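Local coordinates for protein Zn-dependent hydrolase, glyoxylase (Echinicola vietnamensis, PDB 6T5K) that probably hydrolyses the beta-lactam ring of antibiotics, carbapenems among them, as a zinc-dependent class B metallo-beta-lactamase of the periplasm, at residues K208-Y213 against T230-T235. Numbering follows the deposited sequence.
Sequences KISTAY and TLLHYT
Leu232 reaches across to helix 201-212 and touches both Ile209 and Ser210, giving the largest share of the buried surface. The apolar part joins methyl groups: CG2 of Ile209 lies 4.1 Å from CD1 of Leu232, the two side chains crossing at about a right angle. Ile209 can offer CG2 because that branch stands anti to its backbone N (chi1 -66°). Both residues are buried and also rest on Leu178 of strand 177-181, while Leu232 adds Val219 of strand 218-221. The same CD1 of Leu232 extends over the Ser210 backbone, 3.9 Å from its CA, where the backbones of the two segments come nearest.

These are the two C-terminal helices of the alpha-beta/beta-alpha metallo-beta-lactamase fold, packed side by side on the five-stranded sheet. Over 208-212 and 230-235 the axes run roughly antiparallel, at 152°, and approach to 10.0 Å. The contact stands back from the metal centre: the side chain of the zinc ligand His163 is about 10 Å from that of Ile209.

The Ser210 hydroxyl, in the conformer described here, lies on the more open side, in van der Waals contact with CB of Leu232 (3.3 Å from OG), and passes obliquely by the His233 ring, 4.2 Å from CD2. No direct hydrogen bond joins 208-213 to 230-235; a water bridges them loosely, 2.6 Å from Ser210 OG but giving only a weak bond to Leu232 O. With chi1 at -60° the hydroxyl swings away from the carbonyl carbon toward the backbone N side, where it hydrogen-bonds Val206 O.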
loop_
_atom_site.group_PDB
_atom_site.type_symbol
_atom_site.label_atom_id
_atom_site.label_comp_id
_atom_site.label_asym_id
_atom_site.label_seq_id
_atom_site.Cartn_x
_atom_site.Cartn_y
_atom_site.Cartn_z
ATOM N N LYS A 208 -7.131 -13.850 9.066
ATOM C CA LYS A 208 -5.759 -14.279 9.317
ATOM C C LYS A 208 -4.909 -13.072 9.686
ATOM O O LYS A 208 -4.045 -13.137 10.571
ATOM C CB LYS A 208 -5.123 -15.008 8.153
ATOM C CG LYS A 208 -5.760 -16.337 7.903
ATOM C CD LYS A 208 -5.299 -16.928 6.621
ATOM C CE LYS A 208 -3.844 -17.116 6.643
ATOM N NZ LYS A 208 -3.285 -17.412 5.270
ATOM N N ILE A 209 -5.160 -11.931 9.016
ATOM C CA ILE A 209 -4.425 -10.687 9.286
ATOM C C ILE A 209 -4.716 -10.185 10.696
ATOM O O ILE A 209 -3.807 -9.842 11.453
ATOM C CB ILE A 209 -4.781 -9.615 8.234
ATOM C CG1 ILE A 209 -4.259 -10.066 6.851
ATOM C CG2 ILE A 209 -4.168 -8.248 8.582
ATOM C CD1 ILE A 209 -4.794 -9.283 5.700
ATOM N N SER A 210 -5.995 -10.122 11.057
ATOM C CA SER A 210 -6.344 -9.678 12.399
ATOM C C SER A 210 -5.694 -10.573 13.443
ATOM O O SER A 210 -5.139 -10.090 14.440
ATOM C CB SER A 210 -7.861 -9.716 12.551
ATOM O OG SER A 210 -8.466 -8.870 11.593
ATOM N N THR A 211 -5.754 -11.882 13.223
ATOM C CA THR A 211 -5.177 -12.826 14.179
ATOM C C THR A 211 -3.658 -12.694 14.270
ATOM O O THR A 211 -3.064 -12.955 15.328
ATOM C CB THR A 211 -5.580 -14.238 13.759
ATOM O OG1 THR A 211 -7.004 -14.341 13.745
ATOM C CG2 THR A 211 -5.064 -15.278 14.683
ATOM N N ALA A 212 -3.003 -12.349 13.164
ATOM C CA ALA A 212 -1.550 -12.218 13.150
ATOM C C ALA A 212 -1.081 -10.934 13.830
ATOM O O ALA A 212 0.008 -10.913 14.414
ATOM C CB ALA A 212 -1.031 -12.200 11.706
ATOM N N TYR A 213 -1.856 -9.852 13.713
ATOM C CA TYR A 213 -1.448 -8.523 14.183
ATOM C C TYR A 213 -2.485 -7.950 15.147
ATOM O O TYR A 213 -3.087 -6.909 14.899
ATOM C CB TYR A 213 -1.239 -7.589 12.995
ATOM C CG TYR A 213 -0.365 -8.143 11.894
ATOM C CD1 TYR A 213 0.942 -8.534 12.133
ATOM C CD2 TYR A 213 -0.855 -8.267 10.618
ATOM C CE1 TYR A 213 1.749 -9.029 11.126
ATOM C CE2 TYR A 213 -0.066 -8.759 9.597
ATOM C CZ TYR A 213 1.237 -9.151 9.853
ATOM O OH TYR A 213 2.004 -9.625 8.811
ATOM N N THR A 230 -10.354 -1.335 13.848
ATOM C CA THR A 230 -11.730 -1.342 13.360
ATOM C C THR A 230 -11.791 -1.709 11.881
ATOM O O THR A 230 -12.701 -2.414 11.444
ATOM C CB THR A 230 -12.324 0.057 13.554
ATOM O OG1 THR A 230 -12.361 0.378 14.948
ATOM C CG2 THR A 230 -13.718 0.156 13.004
ATOM N N LEU A 231 -10.863 -1.188 11.078
ATOM C CA LEU A 231 -10.957 -1.409 9.637
ATOM C C LEU A 231 -10.878 -2.879 9.280
ATOM O O LEU A 231 -11.519 -3.322 8.313
ATOM C CB LEU A 231 -9.859 -0.662 8.895
ATOM C CG LEU A 231 -10.197 0.790 8.535
ATOM C CD1 LEU A 231 -10.401 1.594 9.791
ATOM C CD2 LEU A 231 -9.119 1.451 7.716
ATOM N N LEU A 232 -10.076 -3.646 10.025
ATOM C CA LEU A 232 -9.971 -5.074 9.761
ATOM C C LEU A 232 -11.278 -5.769 10.073
ATOM O O LEU A 232 -11.747 -6.590 9.287
ATOM C CB LEU A 232 -8.860 -5.698 10.592
ATOM C CG LEU A 232 -7.456 -5.159 10.333
ATOM C CD1 LEU A 232 -6.409 -5.937 11.186
ATOM C CD2 LEU A 232 -7.066 -5.179 8.849
ATOM N N HIS A 233 -11.868 -5.446 11.212
ATOM C CA HIS A 233 -13.136 -6.052 11.598
ATOM C C HIS A 233 -14.254 -5.631 10.667
ATOM O O HIS A 233 -15.090 -6.461 10.286
ATOM C CB HIS A 233 -13.431 -5.687 13.038
ATOM C CG HIS A 233 -12.382 -6.154 13.987
ATOM N ND1 HIS A 233 -12.018 -5.442 15.109
ATOM C CD2 HIS A 233 -11.587 -7.249 13.957
ATOM C CE1 HIS A 233 -11.070 -6.107 15.752
ATOM N NE2 HIS A 233 -10.778 -7.195 15.059
ATOM N N TYR A 234 -14.287 -4.351 10.303
ATOM C CA TYR A 234 -15.264 -3.868 9.344
ATOM C C TYR A 234 -15.164 -4.620 8.023
ATOM O O TYR A 234 -16.177 -5.034 7.453
ATOM C CB TYR A 234 -15.057 -2.374 9.092
ATOM C CG TYR A 234 -16.030 -1.909 8.044
ATOM C CD1 TYR A 234 -17.367 -1.736 8.358
ATOM C CD2 TYR A 234 -15.624 -1.689 6.735
ATOM C CE1 TYR A 234 -18.275 -1.363 7.383
ATOM C CE2 TYR A 234 -16.522 -1.348 5.753
ATOM C CZ TYR A 234 -17.842 -1.183 6.075
ATOM O OH TYR A 234 -18.743 -0.816 5.097
ATOM N N THR A 235 -13.939 -4.810 7.532
ATOM C CA THR A 235 -13.755 -5.447 6.236
ATOM C C THR A 235 -14.163 -6.905 6.287
ATOM O O THR A 235 -14.828 -7.400 5.374
ATOM C CB THR A 235 -12.301 -5.336 5.790
ATOM O OG1 THR A 235 -11.974 -3.948 5.650
ATOM C CG2 THR A 235 -12.095 -6.008 4.473
HETATM O O HOH W 1 -10.980 -9.194 11.212
#